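Local atomic coordinates of peptidoglycan glycosyltransferase (Eggerthella lenta, PDB entry 4MNR), a protein that belongs to the penicillin-binding protein family and carries a transpeptidase domain with the beta-lactamase-like fold beside a smaller dimerisation domain. Residues Thr401-Ala404 against Gly409-Ser412; Val427-Glu432 against Ala441-Val446; Ala234-Leu239 against Thr243-Leu248; Phe187-Leu192 against Asp376-Val381; Lys129-Val134 against Ala319-Met324. All coordinates share one frame; numbering follows the deposited sequence.

Interaction 1 (Thr401-Ala404 against Gly409-Ser412); sequences TGTA and GNDS
G402 makes its contact with S412 and D411 through the backbone. Its carbonyl O lies 3.7 Å from S412 CA. T403 comes next and forms an antiparallel non-hydrogen-bonded pair with S412. Its CA also makes a CA-H...O contact with D411 O. CG2 stands anti to the backbone N and reaches across to the side chain of N410, 3.5 Å from N410 CB. OG1 takes the other branch, with chi1 at -71°. There it shares a water with S412: the water oxygen is 3.2 Å from T403 OG1 and 2.8 Å from S412 OG. S412 OG is also bonded to G439 N.

The two segments belong to a beta hairpin, strands 398-406 and 409-418, at one margin of the five-stranded antiparallel sheet. T401 and G402 are the last two residues of the Lys-Thr-Gly motif of penicillin-binding proteins. T403 N is bonded to S185 OG, so the hairpin adjoins the Ser-x-x-Lys motif, consistent with an active-site strand.

A404 closes the segment as a hydrogen-bonded pair with D411. A404 N gives to D411 O at 2.9 Å (167°), and D411 N gives to A404 O at 2.8 Å. D411 CB sits 4.2 Å from A404 CB, while its carboxylate turns to K406 and to D433 N.

Interaction 2 (Val427-Glu432 against Ala441-Val446); sequences VAIVIE and AKAQNV
I429 points from the strand at the helix and divides its side chain between two helix residues. Its longer branch runs anti to the backbone N (chi1 -179°) and stays extended. CD1 at the end of that branch reaches 3.9 Å from K442 CB. CG2 fills the position between the backbone N and the carbonyl carbon and meets A443 CB, also at 3.9 Å. The two branches therefore touch two successive helix residues.

K442 meets I429 obliquely, and it does so with the base of its side chain. The chain bends at chi2 (-56°), and the amine end leads away from the strand. A443 offers a single methyl, which lets the backbones come close here: I429 CA and A443 CA are 6.6 Å apart.

One turn further along the helix, V446 points at the strand and meets V427 at an angle. V446 CG1 faces both V427 methyls, with V427 CG1 at 4.0 Å. V427 was modelled in two conformers, so this detail is less certain.

The strand axis and the helix axis run at 142°, 8.8 Å apart at their closest. Helix 438-453 thus covers one face of the five-stranded sheet in the transpeptidase domain. A124 of helix 115-125 also touches I429, K442 and V446. A428 and V430 turn to the other face, where V321 lies.

The touching groups are all aliphatic carbons. Between these two segments the contact depends on shape and burial and not on directional bonds, while the strand spends its backbone polar groups on its sheet neighbours.

Interaction 3 (Ala234-Leu239 against Thr243-Leu248); sequences AQATEL and TVFGQL
In the helix that sets V244 and F245 against A236, T243 O is gripped twice by Q247. Q247 NE2 reaches T243 O at 2.9 Å (159°), and Q247 N approaches at 3.3 Å from the opposite face of the carbonyl plane. The NE2 donor lies well above that plane, and the same amide nitrogen also bonds to S208 O. These bonds tie down the first turn of this segment.

The two segments form a helix pair joined by a short link, helices 233-239 and 242-263. The Ser-x-Asn motif of penicillin-binding proteins, centred on S241, runs from this link into helix 242-263. The helix axes lie 10.0 Å apart at an angle of 128°.

A236 CB points into the pair and lodges against V244. V244 CG1, anti to its own backbone N (chi1 168°), comes within 3.5 Å of A236 CB. F245 starts off to one side, but its ring reaches back toward helix 233-239. K188 and T191 of helix 188-197 touch this ring. The ring presents its edge, with A236 C and T237 N near its plane. T237 OG1 is hydrogen-bonded to L233 O, and F245 CZ lies 3.4 Å from T237 OG1.

Interaction 4 (Phe187-Leu192 against Asp376-Val381); sequences FKIVTL and DVLLGV
L192 and V377 make the first of two apolar contacts, reaching toward each other tip to tip. L192 CG is anti to the backbone N (chi1 178°), which sends it toward the other helix. L192 CD2 ends 4.0 Å from V377 CG1 and 4.1 Å from V377 CB. The second apolar contact is of a different shape. I189 and L378 meet at about a right angle. I189 CB leaves the backbone to one side, and the CG1 branch brings the chain back. L378 CD1 lies 4.1 Å from I189 CG1. The CA atoms of I189 and L378 are 8.4 Å apart, so side chains alone bridge the gap. T237 of helix 233-239 touches both L192 and V377, as K400 of strand 398-406 touches both I189 and L378.

S185 and K188, at the start of this region, are the ends of the Ser-x-x-Lys motif of penicillin-binding proteins. Helix 368-384 packs beside helix 188-197 and precedes strand 398-406.

The polar bonds leave in other directions. K188 NZ is bonded to S240 OG and N242 OD1, both of the Ser-x-Asn motif. Backbone bonds stay within each helix: L192 N gives to K188 O at 2.8 Å, and V381 N gives to V377 O at 3.1 Å.

Interaction 5 (Lys129-Val134 against Ala319-Met324); sequences KGACVV and ATVLEM
V321 points toward the strand and meets A131 and V133. Its CB stands 4.4 Å from A131 CB. From there the two methyls part. CG1 lies anti to the backbone N (chi1 -180°) and comes 3.9 Å from V133 CG2, with V133 N a little further off. CG2 takes the other side and meets A131 CB at 3.8 Å. One valine thus spans two strand residues that face the same way.

V133 and V321 lie flank to flank, their side chains running in opposite directions. V133 CG2 also rests 4.1 Å from L322 N. V133 CG1 looks toward L322 CD1 at 4.4 Å, a looser contact.

T320 is the N-cap of the helix. Its OG1 accepts from E323 N at 3.0 Å (152°). That bond ties off the helix end beside V321.

V321 further touches V430 and W413 of the neighbouring strands. A131 and V133 pair through their backbones with V430 and A428. Helix 321-332 therefore lies against the sheet face on which A428 and V430 point, opposite helix 438-453. A five-stranded antiparallel sheet covered by helices on both faces is characteristic of the beta-lactamase-like transpeptidase domain.

Interactions 1, 2 and 5 share the five-stranded sheet. S412 O is 2.8 Å from I431 N, which joins interactions 1 and 2. A428 O is 2.9 Å from V133 N, which joins 2 and 5. The centres of 2 and 5 are about 10 Å apart. Interactions 3 and 4 form the helical side, also with centres about 10 Å apart. Interaction 3 is nested within the loop that interaction 4 closes. A magnesium ion lies about 10 Å from the V244 side chain of interaction 3. F187 N and M324 CE, 4.1 Å apart, join interactions 4 and 5, whose segments alternate along the chain. The Ser-x-x-Lys, Ser-x-Asn and Lys-Thr-Gly motifs lie near interactions 4, 3 and 1, which probably border the active site.

Interaction 1 (Thr401-Ala404 against Gly409-Ser412)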
# COMPACT_ATOMS: atom_id res chain seq x y z
N THR A 401 -6.78 -3.93 10.58
CA THR A 401 -7.89 -3.51 9.73
C THR A 401 -7.99 -2.00 9.68
O THR A 401 -7.49 -1.28 10.54
CB THR A 401 -9.23 -4.03 10.25
OG1 THR A 401 -9.47 -3.45 11.55
CG2 THR A 401 -9.21 -5.54 10.36
N GLY A 402 -8.67 -1.52 8.65
CA GLY A 402 -8.88 -0.10 8.53
C GLY A 402 -10.24 0.23 7.97
O GLY A 402 -10.76 -0.45 7.08
N THR A 403 -10.82 1.28 8.52
CA THR A 403 -11.95 1.90 7.93
C THR A 403 -11.51 3.35 7.78
O THR A 403 -10.93 3.93 8.70
CB THR A 403 -13.18 1.73 8.84
OG1 THR A 403 -13.58 0.35 8.79
CG2 THR A 403 -14.31 2.60 8.40
N ALA A 404 -11.72 3.90 6.60
CA ALA A 404 -11.48 5.32 6.36
C ALA A 404 -12.79 6.01 5.96
O ALA A 404 -13.45 5.62 5.00
CB ALA A 404 -10.42 5.52 5.29
N GLY A 409 -20.30 6.33 3.57
CA GLY A 409 -19.73 5.01 3.69
C GLY A 409 -18.28 5.13 4.09
O GLY A 409 -17.88 6.12 4.71
N ASN A 410 -17.49 4.12 3.73
CA ASN A 410 -16.10 4.09 4.12
C ASN A 410 -15.25 3.37 3.08
O ASN A 410 -15.78 2.60 2.28
CB ASN A 410 -15.93 3.32 5.43
CG ASN A 410 -16.76 3.90 6.56
OD1 ASN A 410 -16.33 4.84 7.23
ND2 ASN A 410 -17.94 3.33 6.79
N ASP A 411 -13.95 3.62 3.10
CA ASP A 411 -13.02 2.76 2.39
C ASP A 411 -12.56 1.69 3.34
O ASP A 411 -12.31 1.96 4.51
CB ASP A 411 -11.81 3.55 1.90
CG ASP A 411 -12.16 4.54 0.81
OD1 ASP A 411 -13.20 4.38 0.13
OD2 ASP A 411 -11.38 5.50 0.60
N SER A 412 -12.41 0.47 2.84
CA SER A 412 -12.08 -0.67 3.68
C SER A 412 -10.66 -1.15 3.42
O SER A 412 -10.31 -1.45 2.28
CB SER A 412 -13.09 -1.80 3.43
OG SER A 412 -12.82 -2.90 4.29
O HOH W 1 -14.08 -1.79 6.48

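Interaction 2 (Val427-Glu432 against Ala441-Val446)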
# COMPACT_ATOMS: atom_id res chain seq x y z
N VAL A 427 0.77 -7.91 2.79
CA VAL A 427 -0.25 -7.45 1.84
C VAL A 427 -0.95 -6.18 2.35
O VAL A 427 -1.30 -6.09 3.52
CB VAL A 427 -1.33 -8.53 1.58
CG1 VAL A 427 -2.35 -8.03 0.55
CG2 VAL A 427 -0.70 -9.82 1.08
N ALA A 428 -1.14 -5.19 1.46
CA ALA A 428 -1.92 -3.99 1.77
C ALA A 428 -3.00 -3.91 0.71
O ALA A 428 -2.72 -4.05 -0.48
CB ALA A 428 -1.05 -2.73 1.73
N ILE A 429 -4.24 -3.70 1.14
CA ILE A 429 -5.34 -3.63 0.18
C ILE A 429 -6.31 -2.56 0.64
O ILE A 429 -6.56 -2.40 1.84
CB ILE A 429 -6.05 -5.01 0.05
CG1 ILE A 429 -7.19 -4.95 -0.98
CG2 ILE A 429 -6.59 -5.49 1.37
CD1 ILE A 429 -7.67 -6.36 -1.41
N VAL A 430 -6.82 -1.79 -0.32
CA VAL A 430 -7.92 -0.88 -0.02
C VAL A 430 -9.05 -1.15 -1.00
O VAL A 430 -8.83 -1.31 -2.21
CB VAL A 430 -7.51 0.62 -0.07
CG1 VAL A 430 -6.96 0.99 -1.46
CG2 VAL A 430 -8.72 1.51 0.31
N ILE A 431 -10.26 -1.27 -0.47
CA ILE A 431 -11.45 -1.38 -1.30
C ILE A 431 -12.28 -0.12 -1.10
O ILE A 431 -12.83 0.11 -0.03
CB ILE A 431 -12.33 -2.58 -0.87
CG1 ILE A 431 -11.53 -3.88 -0.89
CG2 ILE A 431 -13.57 -2.67 -1.77
CD1 ILE A 431 -11.09 -4.30 -2.26
N GLU A 432 -12.39 0.71 -2.13
CA GLU A 432 -13.16 1.95 -2.00
C GLU A 432 -14.66 1.69 -1.83
O GLU A 432 -15.23 0.82 -2.49
CB GLU A 432 -12.93 2.88 -3.19
CG GLU A 432 -11.48 3.33 -3.36
CD GLU A 432 -11.27 4.17 -4.59
OE1 GLU A 432 -12.15 5.00 -4.93
OE2 GLU A 432 -10.21 4.01 -5.24
N ALA A 441 -11.41 -9.43 4.48
CA ALA A 441 -11.87 -10.67 3.88
C ALA A 441 -11.17 -10.93 2.54
O ALA A 441 -10.80 -12.07 2.23
CB ALA A 441 -13.38 -10.63 3.68
N LYS A 442 -10.99 -9.89 1.75
CA LYS A 442 -10.31 -10.07 0.47
C LYS A 442 -8.81 -10.31 0.64
O LYS A 442 -8.21 -11.06 -0.12
CB LYS A 442 -10.55 -8.87 -0.45
CG LYS A 442 -11.99 -8.73 -0.89
CD LYS A 442 -12.50 -9.98 -1.57
CE LYS A 442 -13.86 -9.73 -2.21
NZ LYS A 442 -14.41 -10.99 -2.78
N ALA A 443 -8.20 -9.65 1.63
CA ALA A 443 -6.78 -9.85 1.91
C ALA A 443 -6.50 -11.31 2.24
O ALA A 443 -5.43 -11.81 1.93
CB ALA A 443 -6.34 -8.97 3.06
N GLN A 444 -7.46 -11.98 2.88
CA GLN A 444 -7.26 -13.36 3.28
C GLN A 444 -6.90 -14.22 2.08
O GLN A 444 -5.97 -15.04 2.13
CB GLN A 444 -8.50 -13.92 3.98
CG GLN A 444 -8.25 -15.20 4.79
CD GLN A 444 -8.51 -16.47 4.01
OE1 GLN A 444 -8.82 -16.44 2.82
NE2 GLN A 444 -8.40 -17.61 4.70
N ASN A 445 -7.67 -14.04 1.00
CA ASN A 445 -7.48 -14.81 -0.23
C ASN A 445 -6.12 -14.53 -0.87
O ASN A 445 -5.46 -15.44 -1.37
CB ASN A 445 -8.60 -14.47 -1.23
CG ASN A 445 -10.00 -14.65 -0.63
OD1 ASN A 445 -10.18 -15.35 0.37
ND2 ASN A 445 -10.99 -14.01 -1.25
N VAL A 446 -5.70 -13.27 -0.85
CA VAL A 446 -4.42 -12.88 -1.45
C VAL A 446 -3.26 -13.47 -0.65
O VAL A 446 -2.32 -14.05 -1.22
CB VAL A 446 -4.30 -11.35 -1.55
CG1 VAL A 446 -2.95 -10.97 -2.16
CG2 VAL A 446 -5.44 -10.78 -2.40

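Interaction 3 (Ala234-Leu239 against Thr243-Leu248)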
# COMPACT_ATOMS: atom_id res chain seq x y z
N ALA A 234 -3.34 -2.46 23.92
CA ALA A 234 -3.43 -3.64 23.04
C ALA A 234 -4.88 -3.95 22.66
O ALA A 234 -5.18 -4.19 21.49
CB ALA A 234 -2.76 -4.86 23.70
N GLN A 235 -5.78 -3.93 23.63
CA GLN A 235 -7.19 -4.17 23.35
C GLN A 235 -7.77 -3.10 22.44
O GLN A 235 -8.59 -3.40 21.58
CB GLN A 235 -8.01 -4.24 24.65
CG GLN A 235 -7.67 -5.42 25.53
CD GLN A 235 -8.23 -5.30 26.95
OE1 GLN A 235 -8.52 -4.20 27.44
NE2 GLN A 235 -8.38 -6.44 27.62
N ALA A 236 -7.34 -1.85 22.64
CA ALA A 236 -7.81 -0.75 21.81
C ALA A 236 -7.34 -0.90 20.36
O ALA A 236 -8.01 -0.46 19.45
CB ALA A 236 -7.36 0.58 22.38
N THR A 237 -6.20 -1.54 20.17
CA THR A 237 -5.72 -1.82 18.82
C THR A 237 -6.57 -2.94 18.23
O THR A 237 -6.99 -2.86 17.07
CB THR A 237 -4.23 -2.23 18.82
OG1 THR A 237 -3.47 -1.22 19.50
CG2 THR A 237 -3.70 -2.37 17.39
N GLU A 238 -6.84 -3.98 19.02
CA GLU A 238 -7.69 -5.08 18.57
C GLU A 238 -9.08 -4.62 18.14
O GLU A 238 -9.60 -5.09 17.12
CB GLU A 238 -7.81 -6.18 19.63
CG GLU A 238 -6.48 -6.84 19.96
CD GLU A 238 -6.60 -7.87 21.08
OE1 GLU A 238 -7.70 -8.01 21.66
OE2 GLU A 238 -5.60 -8.55 21.37
N LEU A 239 -9.68 -3.71 18.91
CA LEU A 239 -11.03 -3.23 18.65
C LEU A 239 -11.03 -2.01 17.73
O LEU A 239 -12.09 -1.55 17.30
CB LEU A 239 -11.73 -2.86 19.97
CG LEU A 239 -12.05 -4.05 20.88
CD1 LEU A 239 -12.62 -3.57 22.21
CD2 LEU A 239 -13.01 -5.00 20.19
N THR A 243 -11.27 6.68 19.95
CA THR A 243 -11.17 7.55 21.13
C THR A 243 -9.94 7.25 21.98
O THR A 243 -9.37 8.16 22.59
CB THR A 243 -12.45 7.58 21.98
OG1 THR A 243 -12.78 6.26 22.42
CG2 THR A 243 -13.62 8.18 21.18
N VAL A 244 -9.50 6.00 22.01
CA VAL A 244 -8.24 5.70 22.69
C VAL A 244 -7.07 6.26 21.89
O VAL A 244 -6.18 6.90 22.44
CB VAL A 244 -8.05 4.20 22.86
CG1 VAL A 244 -6.61 3.89 23.31
CG2 VAL A 244 -9.05 3.65 23.88
N PHE A 245 -7.05 6.01 20.59
CA PHE A 245 -5.92 6.50 19.79
C PHE A 245 -5.86 8.03 19.73
O PHE A 245 -4.76 8.60 19.68
CB PHE A 245 -5.84 5.81 18.42
CG PHE A 245 -5.15 4.49 18.49
CD1 PHE A 245 -5.82 3.36 18.92
CD2 PHE A 245 -3.79 4.39 18.21
CE1 PHE A 245 -5.15 2.14 19.03
CE2 PHE A 245 -3.11 3.18 18.31
CZ PHE A 245 -3.80 2.05 18.72
N GLY A 246 -7.01 8.68 19.79
CA GLY A 246 -7.05 10.13 19.83
C GLY A 246 -6.37 10.65 21.08
O GLY A 246 -5.55 11.56 21.02
N GLN A 247 -6.70 10.05 22.21
CA GLN A 247 -6.08 10.43 23.48
C GLN A 247 -4.59 10.15 23.47
O GLN A 247 -3.81 10.92 24.02
CB GLN A 247 -6.74 9.68 24.63
CG GLN A 247 -8.19 10.09 24.86
CD GLN A 247 -8.83 9.24 25.94
OE1 GLN A 247 -8.76 9.57 27.12
NE2 GLN A 247 -9.44 8.12 25.53
N LEU A 248 -4.20 9.02 22.87
CA LEU A 248 -2.80 8.66 22.78
C LEU A 248 -2.04 9.69 21.93
O LEU A 248 -0.94 10.09 22.29
CB LEU A 248 -2.65 7.23 22.23
CG LEU A 248 -1.22 6.76 21.96
CD1 LEU A 248 -0.38 6.74 23.25
CD2 LEU A 248 -1.26 5.38 21.29

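Interaction 4 (Phe187-Leu192 against Asp376-Val381)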
# COMPACT_ATOMS: atom_id res chain seq x y z
N PHE A 187 -3.44 3.22 9.90
CA PHE A 187 -2.35 4.07 10.35
C PHE A 187 -2.05 3.90 11.84
O PHE A 187 -1.00 4.33 12.32
CB PHE A 187 -2.72 5.54 10.05
CG PHE A 187 -1.64 6.53 10.38
CD1 PHE A 187 -0.58 6.76 9.51
CD2 PHE A 187 -1.73 7.29 11.53
CE1 PHE A 187 0.41 7.69 9.81
CE2 PHE A 187 -0.74 8.23 11.85
CZ PHE A 187 0.33 8.43 10.98
N LYS A 188 -2.98 3.29 12.58
CA LYS A 188 -2.72 3.04 13.99
C LYS A 188 -1.47 2.18 14.20
O LYS A 188 -0.87 2.21 15.27
CB LYS A 188 -3.95 2.42 14.68
CG LYS A 188 -5.12 3.39 14.79
CD LYS A 188 -6.38 2.73 15.32
CE LYS A 188 -7.54 3.76 15.32
NZ LYS A 188 -8.82 3.08 15.54
N ILE A 189 -1.06 1.45 13.17
CA ILE A 189 0.22 0.73 13.25
C ILE A 189 1.35 1.73 13.53
O ILE A 189 2.21 1.50 14.39
CB ILE A 189 0.54 -0.01 11.94
CG1 ILE A 189 -0.48 -1.12 11.67
CG2 ILE A 189 1.96 -0.58 12.00
CD1 ILE A 189 -0.31 -1.76 10.30
N VAL A 190 1.33 2.86 12.82
CA VAL A 190 2.34 3.91 13.02
C VAL A 190 2.24 4.57 14.39
O VAL A 190 3.25 4.72 15.09
CB VAL A 190 2.26 5.01 11.92
CG1 VAL A 190 3.28 6.12 12.19
CG2 VAL A 190 2.51 4.39 10.56
N THR A 191 1.03 4.96 14.79
CA THR A 191 0.82 5.56 16.10
C THR A 191 1.27 4.65 17.24
O THR A 191 1.99 5.08 18.13
CB THR A 191 -0.64 5.95 16.27
OG1 THR A 191 -1.03 6.73 15.14
CG2 THR A 191 -0.83 6.79 17.54
N LEU A 192 0.84 3.39 17.19
CA LEU A 192 1.23 2.39 18.20
C LEU A 192 2.74 2.19 18.24
O LEU A 192 3.36 2.20 19.31
CB LEU A 192 0.55 1.07 17.89
CG LEU A 192 0.90 -0.07 18.85
CD1 LEU A 192 0.46 0.27 20.28
CD2 LEU A 192 0.28 -1.37 18.37
N ASP A 376 3.21 -8.59 17.74
CA ASP A 376 2.45 -9.38 18.71
C ASP A 376 1.04 -8.80 18.95
O ASP A 376 0.07 -9.55 19.11
CB ASP A 376 3.21 -9.47 20.04
CG ASP A 376 4.42 -10.41 19.96
OD1 ASP A 376 4.53 -11.20 18.99
OD2 ASP A 376 5.27 -10.36 20.88
N VAL A 377 0.93 -7.48 18.99
CA VAL A 377 -0.39 -6.85 19.13
C VAL A 377 -1.24 -7.10 17.88
O VAL A 377 -2.44 -7.38 17.98
CB VAL A 377 -0.27 -5.33 19.38
CG1 VAL A 377 -1.65 -4.67 19.38
CG2 VAL A 377 0.44 -5.08 20.69
N LEU A 378 -0.61 -7.04 16.71
CA LEU A 378 -1.34 -7.27 15.45
C LEU A 378 -1.77 -8.73 15.26
O LEU A 378 -2.76 -9.02 14.57
CB LEU A 378 -0.52 -6.79 14.25
CG LEU A 378 -0.18 -5.30 14.27
CD1 LEU A 378 0.51 -4.90 12.97
CD2 LEU A 378 -1.42 -4.44 14.50
N LEU A 379 -1.05 -9.66 15.89
CA LEU A 379 -1.51 -11.04 15.90
C LEU A 379 -2.83 -11.08 16.66
O LEU A 379 -3.76 -11.78 16.27
CB LEU A 379 -0.46 -11.95 16.55
CG LEU A 379 -0.80 -13.44 16.63
CD1 LEU A 379 -1.20 -13.99 15.26
CD2 LEU A 379 0.41 -14.20 17.17
N GLY A 380 -2.90 -10.29 17.73
CA GLY A 380 -4.11 -10.19 18.52
C GLY A 380 -5.30 -9.64 17.76
O GLY A 380 -6.45 -10.01 18.02
N VAL A 381 -5.04 -8.72 16.82
CA VAL A 381 -6.11 -8.16 16.01
C VAL A 381 -6.81 -9.27 15.24
O VAL A 381 -8.04 -9.31 15.16
CB VAL A 381 -5.55 -7.12 15.01
CG1 VAL A 381 -6.62 -6.73 14.00
CG2 VAL A 381 -5.04 -5.89 15.77

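Interaction 5 (Lys129-Val134 against Ala319-Met324)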
# COMPACT_ATOMS: atom_id res chain seq x y z
N LYS A 129 -13.49 -0.80 -6.89
CA LYS A 129 -12.50 0.24 -7.07
C LYS A 129 -11.51 0.12 -5.91
O LYS A 129 -11.91 0.02 -4.74
CB LYS A 129 -13.20 1.59 -7.01
CG LYS A 129 -12.47 2.71 -7.69
CD LYS A 129 -13.49 3.69 -8.24
CE LYS A 129 -14.43 2.98 -9.19
NZ LYS A 129 -15.32 3.93 -9.93
N GLY A 130 -10.22 0.13 -6.21
CA GLY A 130 -9.23 0.05 -5.15
C GLY A 130 -7.89 -0.45 -5.63
O GLY A 130 -7.57 -0.37 -6.82
N ALA A 131 -7.09 -0.97 -4.71
CA ALA A 131 -5.74 -1.39 -5.06
C ALA A 131 -5.19 -2.38 -4.07
O ALA A 131 -5.63 -2.42 -2.91
CB ALA A 131 -4.82 -0.17 -5.13
N CYS A 132 -4.21 -3.15 -4.53
CA CYS A 132 -3.58 -4.15 -3.67
C CYS A 132 -2.10 -4.24 -3.99
O CYS A 132 -1.72 -4.30 -5.17
CB CYS A 132 -4.26 -5.49 -3.89
SG CYS A 132 -3.54 -6.84 -2.91
N VAL A 133 -1.25 -4.25 -2.96
CA VAL A 133 0.18 -4.42 -3.13
C VAL A 133 0.64 -5.57 -2.23
O VAL A 133 0.25 -5.64 -1.07
CB VAL A 133 0.96 -3.13 -2.75
CG1 VAL A 133 2.48 -3.39 -2.74
CG2 VAL A 133 0.60 -1.98 -3.69
N VAL A 134 1.44 -6.49 -2.78
CA VAL A 134 2.00 -7.59 -2.01
C VAL A 134 3.50 -7.46 -2.14
O VAL A 134 4.02 -7.30 -3.24
CB VAL A 134 1.58 -8.96 -2.58
CG1 VAL A 134 2.18 -10.08 -1.77
CG2 VAL A 134 0.05 -9.11 -2.60
N ALA A 319 -1.80 8.56 2.30
CA ALA A 319 -0.77 7.61 1.93
C ALA A 319 -1.13 6.89 0.65
O ALA A 319 -2.31 6.71 0.34
CB ALA A 319 -0.58 6.59 3.04
N THR A 320 -0.10 6.44 -0.06
CA THR A 320 -0.35 5.49 -1.15
C THR A 320 -0.51 4.09 -0.60
O THR A 320 -0.13 3.82 0.53
CB THR A 320 0.81 5.50 -2.15
OG1 THR A 320 2.04 5.18 -1.48
CG2 THR A 320 0.95 6.85 -2.80
N VAL A 321 -1.07 3.18 -1.39
CA VAL A 321 -1.18 1.80 -0.95
C VAL A 321 0.22 1.20 -0.79
O VAL A 321 0.49 0.43 0.13
CB VAL A 321 -2.05 0.98 -1.92
CG1 VAL A 321 -2.17 -0.48 -1.44
CG2 VAL A 321 -3.42 1.63 -2.04
N LEU A 322 1.13 1.61 -1.68
CA LEU A 322 2.53 1.21 -1.57
C LEU A 322 3.13 1.63 -0.23
O LEU A 322 3.81 0.82 0.43
CB LEU A 322 3.34 1.81 -2.72
CG LEU A 322 4.84 1.56 -2.69
CD1 LEU A 322 5.17 0.06 -2.70
CD2 LEU A 322 5.53 2.26 -3.87
N GLU A 323 2.85 2.87 0.20
CA GLU A 323 3.34 3.34 1.49
C GLU A 323 2.78 2.49 2.63
O GLU A 323 3.51 2.13 3.55
CB GLU A 323 2.99 4.81 1.72
CG GLU A 323 3.18 5.29 3.16
CD GLU A 323 4.63 5.27 3.63
OE1 GLU A 323 5.55 5.51 2.82
OE2 GLU A 323 4.86 5.00 4.83
N MSE A 324 1.50 2.15 2.57
CA MSE A 324 0.94 1.33 3.63
C MSE A 324 1.51 -0.08 3.65
O MSE A 324 1.67 -0.69 4.70
CB MSE A 324 -0.60 1.32 3.60
CG MSE A 324 -1.21 2.69 3.79
SE MSE A 324 -0.47 3.68 5.32
CE MSE A 324 -0.89 2.41 6.74